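Local coordinates for protein aminoglycoside phosphotransferase (Mycobacterium smegmatis, PDB 6EF6) that phosphorylates (S)-1-amino-2-propanol, acting as a kinase of the aminoacetone utilization microcompartment, at residues 79-84 and 123-128; 212-217 and 303-308; 56-61 and 135-140; 85-90 and 155-160. All blocks are in the same frame, centred on the assembly; numbering follows the deposited sequence.

Contact 1 (79-84 and 123-128)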
# COMPACT_ATOMS: atom_id res chain seq x y z
N HIS A 79 -8.97 -17.08 -0.73
CA HIS A 79 -8.28 -17.42 0.51
C HIS A 79 -7.25 -16.37 0.88
O HIS A 79 -7.01 -16.13 2.07
CB HIS A 79 -7.66 -18.82 0.40
CG HIS A 79 -6.36 -18.85 -0.36
ND1 HIS A 79 -6.30 -19.05 -1.73
CD2 HIS A 79 -5.08 -18.72 0.05
CE1 HIS A 79 -5.04 -19.03 -2.12
NE2 HIS A 79 -4.28 -18.83 -1.05
N GLU A 80 -6.64 -15.72 -0.11
CA GLU A 80 -5.70 -14.64 0.16
C GLU A 80 -6.41 -13.45 0.78
O GLU A 80 -5.91 -12.85 1.72
CB GLU A 80 -5.05 -14.18 -1.14
CG GLU A 80 -4.15 -15.17 -1.85
CD GLU A 80 -3.72 -14.60 -3.20
OE1 GLU A 80 -4.40 -14.90 -4.20
OE2 GLU A 80 -2.75 -13.80 -3.26
N ILE A 81 -7.59 -13.10 0.26
CA ILE A 81 -8.37 -12.02 0.84
C ILE A 81 -8.77 -12.37 2.26
O ILE A 81 -8.66 -11.55 3.18
CB ILE A 81 -9.58 -11.68 -0.05
CG1 ILE A 81 -9.15 -11.29 -1.49
CG2 ILE A 81 -10.40 -10.56 0.59
CD1 ILE A 81 -10.30 -11.09 -2.51
N GLU A 82 -9.19 -13.62 2.48
CA GLU A 82 -9.52 -14.07 3.83
C GLU A 82 -8.34 -13.90 4.79
O GLU A 82 -8.54 -13.52 5.94
CB GLU A 82 -9.98 -15.51 3.83
CG GLU A 82 -11.33 -15.69 3.15
CD GLU A 82 -11.68 -17.14 2.93
OE1 GLU A 82 -10.82 -18.02 3.18
OE2 GLU A 82 -12.82 -17.41 2.50
N SER A 83 -7.11 -14.14 4.32
CA SER A 83 -5.93 -13.93 5.15
C SER A 83 -5.74 -12.46 5.52
O SER A 83 -5.35 -12.15 6.66
CB SER A 83 -4.70 -14.51 4.46
OG SER A 83 -4.77 -15.94 4.47
N GLU A 84 -5.97 -11.52 4.58
CA GLU A 84 -5.95 -10.10 4.92
C GLU A 84 -6.94 -9.85 6.04
O GLU A 84 -6.62 -9.16 7.02
CB GLU A 84 -6.34 -9.27 3.70
CG GLU A 84 -6.53 -7.76 4.01
CD GLU A 84 -7.46 -7.02 3.04
OE1 GLU A 84 -7.92 -7.63 2.05
OE2 GLU A 84 -7.72 -5.82 3.28
N PRO A 123 -15.46 -14.71 -11.97
CA PRO A 123 -16.06 -14.19 -10.73
C PRO A 123 -15.23 -13.09 -10.06
O PRO A 123 -14.00 -13.06 -10.14
CB PRO A 123 -16.15 -15.43 -9.85
CG PRO A 123 -16.33 -16.57 -10.82
CD PRO A 123 -15.61 -16.18 -12.09
N ARG A 124 -15.93 -12.17 -9.40
CA ARG A 124 -15.35 -11.02 -8.71
C ARG A 124 -15.64 -11.10 -7.22
O ARG A 124 -16.76 -11.43 -6.82
CB ARG A 124 -15.97 -9.73 -9.25
CG ARG A 124 -15.93 -9.65 -10.77
CD ARG A 124 -14.51 -9.42 -11.22
NE ARG A 124 -14.02 -8.17 -10.67
CZ ARG A 124 -14.26 -6.97 -11.18
NH1 ARG A 124 -15.00 -6.83 -12.27
NH2 ARG A 124 -13.76 -5.90 -10.59
N HIS A 125 -14.63 -10.78 -6.42
CA HIS A 125 -14.75 -10.83 -4.97
C HIS A 125 -15.03 -9.44 -4.41
O HIS A 125 -14.53 -8.43 -4.92
CB HIS A 125 -13.47 -11.43 -4.37
CG HIS A 125 -12.98 -12.64 -5.12
ND1 HIS A 125 -13.76 -13.76 -5.31
CD2 HIS A 125 -11.81 -12.88 -5.76
CE1 HIS A 125 -13.10 -14.64 -6.04
NE2 HIS A 125 -11.90 -14.14 -6.31
N VAL A 126 -15.85 -9.41 -3.36
CA VAL A 126 -16.31 -8.19 -2.74
C VAL A 126 -16.18 -8.33 -1.22
O VAL A 126 -16.45 -9.40 -0.68
CB VAL A 126 -17.78 -7.93 -3.16
CG1 VAL A 126 -18.28 -6.68 -2.56
CG2 VAL A 126 -17.87 -7.87 -4.70
N VAL A 127 -15.75 -7.27 -0.55
CA VAL A 127 -15.77 -7.21 0.91
C VAL A 127 -16.49 -5.93 1.34
O VAL A 127 -16.29 -4.87 0.74
CB VAL A 127 -14.35 -7.31 1.54
CG1 VAL A 127 -14.47 -7.30 3.04
CG2 VAL A 127 -13.63 -8.52 1.05
N HIS A 128 -17.35 -6.03 2.34
CA HIS A 128 -18.13 -4.93 2.89
C HIS A 128 -17.54 -4.54 4.23
O HIS A 128 -17.26 -5.41 5.06
CB HIS A 128 -19.58 -5.38 3.04
CG HIS A 128 -20.57 -4.28 3.24
ND1 HIS A 128 -21.92 -4.55 3.36
CD2 HIS A 128 -20.46 -2.93 3.31
CE1 HIS A 128 -22.59 -3.42 3.51
NE2 HIS A 128 -21.73 -2.42 3.47
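I81 reaches from helix 78-94 to strand 124-130 and meets H125 and V127 with two different branches. Its delta methyl lies against the base of the histidine, with I81 CD1 3.7 Å from H125 CB. The same methyl is 4.0 Å from H125 CD2 and comes to the ring at a slant. The other branch, I81 CG2, meets V127 CG2 at 3.8 Å, and these two side chains run past each other in opposite directions. CG2 stands opposite the backbone N of I81 (chi1 -58° for CG1), which turns the two methyls to separate strand residues. The I81-V127 end is the enclosed part, and both residues are buried. The H125 end lies nearer the solvent. The histidine is partly exposed, and its ND1 is hydrogen-bonded to T113 OG1, which ties the imidazole to the sheet. I81 also packs on R69 of strand 64-70, and R69 forms a salt bridge with E84. This pairing is reminiscent of the strand-to-helix lysine-glutamate pair of protein kinases. Helix 78-94 lies against one face of the five-stranded antiparallel sheet, while V126 points to the other face and helix 28-35.

Contact 2 (212-217 and 303-308)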
# COMPACT_ATOMS: atom_id res chain seq x y z
N HIS A 212 20.17 -4.23 -5.06
CA HIS A 212 20.12 -5.68 -4.91
C HIS A 212 21.22 -6.16 -3.98
O HIS A 212 20.99 -6.97 -3.07
CB HIS A 212 20.25 -6.34 -6.31
CG HIS A 212 19.83 -7.76 -6.36
ND1 HIS A 212 19.95 -8.51 -7.52
CD2 HIS A 212 19.35 -8.60 -5.43
CE1 HIS A 212 19.52 -9.73 -7.29
NE2 HIS A 212 19.16 -9.82 -6.03
N ARG A 213 22.44 -5.67 -4.18
CA ARG A 213 23.56 -6.06 -3.32
C ARG A 213 23.32 -5.61 -1.87
O ARG A 213 23.63 -6.35 -0.94
CB ARG A 213 24.88 -5.47 -3.85
CG ARG A 213 25.35 -6.08 -5.17
CD ARG A 213 26.39 -5.18 -5.87
NE ARG A 213 27.36 -4.57 -4.98
CZ ARG A 213 28.06 -3.47 -5.26
NH1 ARG A 213 28.93 -3.01 -4.37
NH2 ARG A 213 27.89 -2.84 -6.42
N LYS A 214 22.75 -4.45 -1.67
CA LYS A 214 22.48 -3.98 -0.32
C LYS A 214 21.41 -4.81 0.34
O LYS A 214 21.52 -5.14 1.52
CB LYS A 214 22.11 -2.50 -0.32
CG LYS A 214 23.30 -1.66 -0.72
CD LYS A 214 23.12 -0.21 -0.50
CE LYS A 214 22.75 0.19 0.92
NZ LYS A 214 23.77 -0.18 1.94
N LEU A 215 20.38 -5.20 -0.40
CA LEU A 215 19.35 -6.08 0.13
C LEU A 215 19.87 -7.46 0.45
O LEU A 215 19.47 -8.05 1.47
CB LEU A 215 18.15 -6.17 -0.80
CG LEU A 215 17.31 -4.90 -0.97
CD1 LEU A 215 16.36 -5.08 -2.12
CD2 LEU A 215 16.51 -4.59 0.31
N GLU A 216 20.80 -7.99 -0.35
CA GLU A 216 21.38 -9.29 -0.05
C GLU A 216 22.18 -9.23 1.24
O GLU A 216 22.16 -10.19 2.03
CB GLU A 216 22.26 -9.75 -1.21
CG GLU A 216 21.45 -10.24 -2.39
CD GLU A 216 22.32 -10.70 -3.56
OE1 GLU A 216 23.53 -10.34 -3.60
OE2 GLU A 216 21.79 -11.41 -4.44
N GLU A 217 22.92 -8.15 1.46
CA GLU A 217 23.71 -8.00 2.68
C GLU A 217 22.81 -7.80 3.90
O GLU A 217 23.05 -8.38 4.98
CB GLU A 217 24.67 -6.84 2.49
CG GLU A 217 25.55 -6.40 3.68
CD GLU A 217 26.37 -5.14 3.33
OE1 GLU A 217 25.77 -4.11 2.93
OE2 GLU A 217 27.62 -5.19 3.42
N LEU A 303 16.84 3.08 4.67
CA LEU A 303 15.65 3.82 4.24
C LEU A 303 15.76 4.37 2.82
O LEU A 303 14.81 4.19 2.05
CB LEU A 303 15.23 4.90 5.28
CG LEU A 303 14.87 4.32 6.62
CD1 LEU A 303 14.54 5.44 7.61
CD2 LEU A 303 13.73 3.36 6.57
N PRO A 304 16.89 4.93 2.42
CA PRO A 304 16.99 5.38 1.02
C PRO A 304 16.84 4.23 0.03
O PRO A 304 16.19 4.39 -1.03
CB PRO A 304 18.35 6.08 0.97
CG PRO A 304 18.62 6.49 2.40
CD PRO A 304 18.02 5.37 3.23
N SER A 305 17.41 3.06 0.35
CA SER A 305 17.23 1.89 -0.49
C SER A 305 15.76 1.55 -0.66
O SER A 305 15.31 1.21 -1.77
CB SER A 305 17.96 0.69 0.10
OG SER A 305 19.37 0.76 -0.04
N PHE A 306 14.98 1.60 0.41
CA PHE A 306 13.57 1.28 0.32
C PHE A 306 12.77 2.31 -0.44
O PHE A 306 11.78 1.97 -1.09
CB PHE A 306 12.97 0.97 1.71
CG PHE A 306 13.46 -0.36 2.25
CD1 PHE A 306 13.29 -1.52 1.49
CD2 PHE A 306 14.20 -0.45 3.41
CE1 PHE A 306 13.77 -2.75 1.91
CE2 PHE A 306 14.70 -1.73 3.86
CZ PHE A 306 14.51 -2.85 3.07
N VAL A 307 13.13 3.58 -0.31
CA VAL A 307 12.53 4.62 -1.16
C VAL A 307 12.79 4.29 -2.63
O VAL A 307 11.89 4.40 -3.47
CB VAL A 307 13.01 6.03 -0.76
CG1 VAL A 307 12.50 7.06 -1.73
CG2 VAL A 307 12.61 6.36 0.65
N PHE A 308 14.03 3.96 -2.96
CA PHE A 308 14.39 3.66 -4.35
C PHE A 308 13.70 2.40 -4.87
O PHE A 308 13.23 2.37 -6.01
CB PHE A 308 15.90 3.62 -4.51
CG PHE A 308 16.29 3.59 -5.96
CD1 PHE A 308 16.04 4.68 -6.79
CD2 PHE A 308 16.86 2.48 -6.56
CE1 PHE A 308 16.35 4.63 -8.13
CE2 PHE A 308 17.19 2.47 -7.91
CZ PHE A 308 16.93 3.54 -8.68
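L215 CD2 comes to the F306 ring at a slant. This methyl is 3.7 Å from F306 CE1 and 3.8 Å from F306 CZ, so it rests on the far end of the ring. The two side chains cross at an angle. The CB of F306 is not aimed at helix 198-218, but the ring swings back to it. CG lies opposite the carbonyl carbon (chi1 -71°), and the para end comes near L215. W260 meets the ring of F306 with planes at about 40°, and F306 also packs on F262 and Y263. The contact joins helices 198-218 and 303-320 in the mainly helical C-terminal lobe of this kinase-like phosphotransferase fold. The second touch is of mixed character. K214, which is partly exposed, sends its aliphatic arm over S305, with K214 CE 3.6 Å and K214 CD 3.9 Å from S305 OG. The chain bends at both chi3 and chi4, which turns NZ away from the hydroxyl and leaves K214 NZ 4.9 Å from S305 OG. The hydroxyl is instead hydrogen-bonded to Y345 OH of helix 325-347, so its polar need is met inside the protein. K214 packs on Y345 too.

Contact 3 (56-61 and 135-140)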
# COMPACT_ATOMS: atom_id res chain seq x y z
N THR A 56 -14.02 1.14 -4.78
CA THR A 56 -14.55 1.21 -3.43
C THR A 56 -15.66 2.25 -3.38
O THR A 56 -15.52 3.33 -3.96
CB THR A 56 -13.42 1.58 -2.46
OG1 THR A 56 -12.42 0.52 -2.47
CG2 THR A 56 -13.94 1.74 -1.02
N TYR A 57 -16.80 1.89 -2.78
CA TYR A 57 -18.01 2.69 -2.84
C TYR A 57 -18.51 3.02 -1.44
O TYR A 57 -18.54 2.15 -0.56
CB TYR A 57 -19.14 1.95 -3.56
CG TYR A 57 -18.84 1.60 -5.00
CD1 TYR A 57 -18.20 0.42 -5.33
CD2 TYR A 57 -19.18 2.47 -6.04
CE1 TYR A 57 -17.92 0.10 -6.64
CE2 TYR A 57 -18.90 2.16 -7.35
CZ TYR A 57 -18.27 0.97 -7.64
OH TYR A 57 -17.99 0.68 -8.95
N LEU A 58 -18.95 4.25 -1.27
CA LEU A 58 -19.72 4.63 -0.09
C LEU A 58 -21.16 4.20 -0.32
O LEU A 58 -21.79 4.63 -1.30
CB LEU A 58 -19.65 6.14 0.11
CG LEU A 58 -20.58 6.68 1.21
CD1 LEU A 58 -20.21 6.04 2.56
CD2 LEU A 58 -20.50 8.20 1.30
N VAL A 59 -21.68 3.37 0.58
CA VAL A 59 -23.05 2.87 0.49
C VAL A 59 -23.91 3.67 1.46
O VAL A 59 -23.61 3.73 2.66
CB VAL A 59 -23.11 1.38 0.89
CG1 VAL A 59 -24.55 0.85 0.82
CG2 VAL A 59 -22.19 0.54 0.04
N GLU A 60 -25.00 4.26 0.97
CA GLU A 60 -25.86 5.10 1.80
C GLU A 60 -27.30 4.62 1.68
O GLU A 60 -27.85 4.57 0.58
CB GLU A 60 -25.74 6.57 1.42
CG GLU A 60 -24.31 7.08 1.58
CD GLU A 60 -24.15 8.55 1.23
OE1 GLU A 60 -24.09 9.37 2.17
OE2 GLU A 60 -24.06 8.88 0.03
N ASP A 61 -27.89 4.28 2.82
CA ASP A 61 -29.24 3.73 2.89
C ASP A 61 -29.93 4.50 4.01
O ASP A 61 -29.83 4.12 5.18
CB ASP A 61 -29.14 2.23 3.17
CG ASP A 61 -30.49 1.57 3.38
OD1 ASP A 61 -31.53 2.22 3.13
OD2 ASP A 61 -30.51 0.39 3.80
N ALA A 135 -13.94 8.93 5.23
CA ALA A 135 -14.19 8.35 3.92
C ALA A 135 -15.27 9.07 3.13
O ALA A 135 -15.33 8.91 1.91
CB ALA A 135 -14.60 6.88 4.06
N GLU A 136 -16.14 9.84 3.78
CA GLU A 136 -17.17 10.53 3.02
C GLU A 136 -16.52 11.63 2.18
O GLU A 136 -15.62 12.32 2.66
CB GLU A 136 -18.22 11.14 3.95
CG GLU A 136 -19.38 11.76 3.20
CD GLU A 136 -20.47 12.27 4.11
OE1 GLU A 136 -20.72 11.64 5.15
OE2 GLU A 136 -21.07 13.31 3.77
N PRO A 137 -16.90 11.78 0.92
CA PRO A 137 -16.28 12.82 0.10
C PRO A 137 -16.51 14.20 0.70
O PRO A 137 -17.61 14.50 1.20
CB PRO A 137 -17.00 12.68 -1.24
CG PRO A 137 -17.39 11.26 -1.29
CD PRO A 137 -17.77 10.91 0.12
N ASP A 138 -15.49 15.06 0.63
CA ASP A 138 -14.17 14.74 0.07
C ASP A 138 -13.39 13.96 1.12
O ASP A 138 -13.37 14.34 2.29
CB ASP A 138 -13.39 16.01 -0.30
CG ASP A 138 -14.02 16.75 -1.46
OD1 ASP A 138 -14.61 16.09 -2.35
OD2 ASP A 138 -13.93 18.00 -1.49
N GLU A 139 -12.76 12.86 0.69
CA GLU A 139 -12.06 11.98 1.61
C GLU A 139 -10.93 12.72 2.32
O GLU A 139 -10.18 13.47 1.70
CB GLU A 139 -11.45 10.81 0.85
CG GLU A 139 -12.46 9.93 0.14
CD GLU A 139 -12.75 10.39 -1.28
OE1 GLU A 139 -12.36 11.52 -1.64
OE2 GLU A 139 -13.35 9.61 -2.05
N GLU A 140 -10.78 12.47 3.61
CA GLU A 140 -9.80 13.18 4.41
C GLU A 140 -8.81 12.19 5.00
O GLU A 140 -9.20 11.21 5.66
CB GLU A 140 -10.46 14.02 5.50
CG GLU A 140 -9.48 14.93 6.22
CD GLU A 140 -10.16 15.83 7.24
OE1 GLU A 140 -11.41 15.85 7.29
OE2 GLU A 140 -9.43 16.51 8.00
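Apolar contact comes from one methyl: L58 CD2 lies 4.0 Å from P137 CD and 4.2 Å from E136 CG. The leucine meets both residues crosswise. CG of L58 is turned opposite its backbone N (chi1 172°), which carries the branch out from strand 55-61 toward the loop. P137 offers its delta methylene, next to the ring nitrogen, and E136 the first methylene of its arm beyond CB. With just these two touches, neither closer than 4.0 Å, the packing is light. L58 is buried, and both loop residues are exposed. L58 also touches M131 and R47. Strand 55-61 belongs to the five-stranded antiparallel sheet of the N-terminal lobe, in a fold related to that of protein kinases. The loop follows strand 124-130, on the way to helix 147-163. Of the strand residues, T56 helps line the pocket that holds benzoic acid. Polar links run through residues outside the two segments. The extended arm of E136 brings OE1 to a hydrogen bond with Q65 NE2, and E60 OE1 makes a weak one to the same amide nitrogen. E60 OE1 and E136 OE1 lie 5.0 Å apart, and the shared amide probably eases repulsion between the like charges. E139 OE2 accepts a hydrogen bond from the backbone N of N50. Backbone geometry shapes the loop as well: the peptide between P137 and D138 is cis.

Contact 4 (85-90 and 155-160); sequences LDWLAA and ASLHEH
W87 donates its indole N-H to H160, with W87 NE1 3.0 Å from H160 ND1 and an N-H...N angle of 152°. Both side chains have CG opposite the backbone N. In W87 this sends the indole away from its own helix and brings its pyrrole edge to the imidazole. In H160, chi2 of -92° then turns ND1 to the indole N-H. ND1 lies nearly in the plane of the indole, while NE1 sits somewhat tilted from the imidazole plane. The rings meet rim to rim and neither covers the other. ND1 acts as acceptor, consistent with a neutral H160 protonated at NE2. The axes of segments 85-90 and 155-160 run at 104° to each other and come within 12.0 Å, a gap spanned by these long side chains. Their parent helices, 78-94 and 147-163, are the N-lobe helix of a kinase-like fold and a core helix of the C-terminal lobe. The six-membered part of W87 reaches L157, with W87 CZ2 4.0 Å from L157 O and 4.4 Å from L157 CD2. A90 CB comes in obliquely, 3.6 Å from H160 CE1, with NE2 next nearest. W164 stacks on W87 and also meets the ring of H160.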
# COMPACT_ATOMS: atom_id res chain seq x y z
N LEU A 85 -8.16 -10.35 5.88
CA LEU A 85 -9.22 -10.11 6.86
C LEU A 85 -8.87 -10.73 8.22
O LEU A 85 -9.22 -10.16 9.25
CB LEU A 85 -10.59 -10.59 6.34
CG LEU A 85 -11.02 -9.97 4.98
CD1 LEU A 85 -12.42 -10.42 4.64
CD2 LEU A 85 -10.90 -8.46 4.92
N ASP A 86 -8.16 -11.85 8.24
CA ASP A 86 -7.69 -12.41 9.52
C ASP A 86 -6.70 -11.48 10.20
O ASP A 86 -6.72 -11.33 11.43
CB ASP A 86 -7.03 -13.76 9.27
CG ASP A 86 -8.05 -14.89 8.97
OD1 ASP A 86 -9.25 -14.71 9.29
OD2 ASP A 86 -7.61 -15.90 8.39
N TRP A 87 -5.81 -10.81 9.44
CA TRP A 87 -4.94 -9.84 10.09
C TRP A 87 -5.75 -8.66 10.62
O TRP A 87 -5.49 -8.18 11.74
CB TRP A 87 -3.84 -9.36 9.14
CG TRP A 87 -2.73 -8.62 9.82
CD1 TRP A 87 -2.40 -8.65 11.13
CD2 TRP A 87 -1.78 -7.71 9.22
NE1 TRP A 87 -1.34 -7.84 11.40
CE2 TRP A 87 -0.93 -7.22 10.24
CE3 TRP A 87 -1.59 -7.24 7.93
CZ2 TRP A 87 0.12 -6.37 10.01
CZ3 TRP A 87 -0.56 -6.35 7.69
CH2 TRP A 87 0.28 -5.90 8.73
N LEU A 88 -6.72 -8.17 9.84
CA LEU A 88 -7.53 -7.07 10.34
C LEU A 88 -8.22 -7.45 11.64
O LEU A 88 -8.27 -6.64 12.57
CB LEU A 88 -8.60 -6.62 9.32
CG LEU A 88 -8.14 -6.13 7.97
CD1 LEU A 88 -9.34 -5.69 7.12
CD2 LEU A 88 -7.13 -5.00 8.11
N ALA A 89 -8.73 -8.67 11.72
CA ALA A 89 -9.43 -9.09 12.93
C ALA A 89 -8.49 -9.10 14.13
O ALA A 89 -8.89 -8.73 15.25
CB ALA A 89 -10.06 -10.46 12.70
N ALA A 90 -7.25 -9.54 13.93
CA ALA A 90 -6.26 -9.55 15.02
C ALA A 90 -5.85 -8.14 15.39
O ALA A 90 -5.72 -7.82 16.58
CB ALA A 90 -5.06 -10.37 14.60
N ALA A 155 5.04 1.64 13.00
CA ALA A 155 5.71 0.88 14.05
C ALA A 155 4.73 -0.02 14.78
O ALA A 155 5.07 -1.14 15.15
CB ALA A 155 6.39 1.85 15.02
N SER A 156 3.54 0.47 15.06
CA SER A 156 2.56 -0.38 15.73
C SER A 156 2.15 -1.57 14.87
O SER A 156 1.90 -2.65 15.41
CB SER A 156 1.32 0.42 16.06
OG SER A 156 1.65 1.40 17.03
N LEU A 157 2.02 -1.38 13.55
CA LEU A 157 1.74 -2.50 12.66
C LEU A 157 2.89 -3.49 12.65
O LEU A 157 2.66 -4.71 12.63
CB LEU A 157 1.47 -2.00 11.24
CG LEU A 157 0.11 -1.31 11.06
CD1 LEU A 157 0.05 -0.60 9.72
CD2 LEU A 157 -1.05 -2.31 11.18
N HIS A 158 4.12 -3.02 12.67
CA HIS A 158 5.25 -3.91 12.71
C HIS A 158 5.29 -4.68 14.02
O HIS A 158 5.59 -5.89 14.05
CB HIS A 158 6.54 -3.14 12.53
CG HIS A 158 6.68 -2.57 11.17
ND1 HIS A 158 7.75 -1.77 10.83
CD2 HIS A 158 5.96 -2.73 10.05
CE1 HIS A 158 7.66 -1.42 9.57
NE2 HIS A 158 6.58 -1.98 9.06
N GLU A 159 5.04 -4.01 15.14
CA GLU A 159 5.05 -4.69 16.43
C GLU A 159 4.01 -5.80 16.45
O GLU A 159 4.27 -6.90 16.95
CB GLU A 159 4.77 -3.66 17.51
CG GLU A 159 4.77 -4.22 18.95
CD GLU A 159 4.13 -3.27 19.94
OE1 GLU A 159 4.86 -2.50 20.61
OE2 GLU A 159 2.88 -3.28 20.05
N HIS A 160 2.78 -5.52 15.98
CA HIS A 160 1.77 -6.57 15.93
C HIS A 160 2.21 -7.73 15.05
O HIS A 160 2.12 -8.90 15.43
CB HIS A 160 0.42 -6.05 15.47
CG HIS A 160 -0.61 -7.12 15.48
ND1 HIS A 160 -0.89 -7.92 14.40
CD2 HIS A 160 -1.30 -7.65 16.52
CE1 HIS A 160 -1.77 -8.84 14.74
NE2 HIS A 160 -2.02 -8.72 16.04

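Contacts 1, 2 and 4 are buried, whereas contact 3 lies partly at the surface, where exposed loop residues lean on a strand. Contacts 1 and 4 share helix 78-94 and touch each other through V127 CG1 and L85 CD1, 4.1 Å apart. Contact 1 sets that helix on the sheet by purely apolar touches. Contact 4 sets it on helix 147-163 and has the only hydrogen bond across any of the four pairs. Contacts 1 and 3 reach the same sheet. Contact 2 sits on the other side of the chain's centre from contacts 1 and 3, its centre about 32 Å from that of contact 1, and joins two helices by mixed apolar and hydroxyl packing.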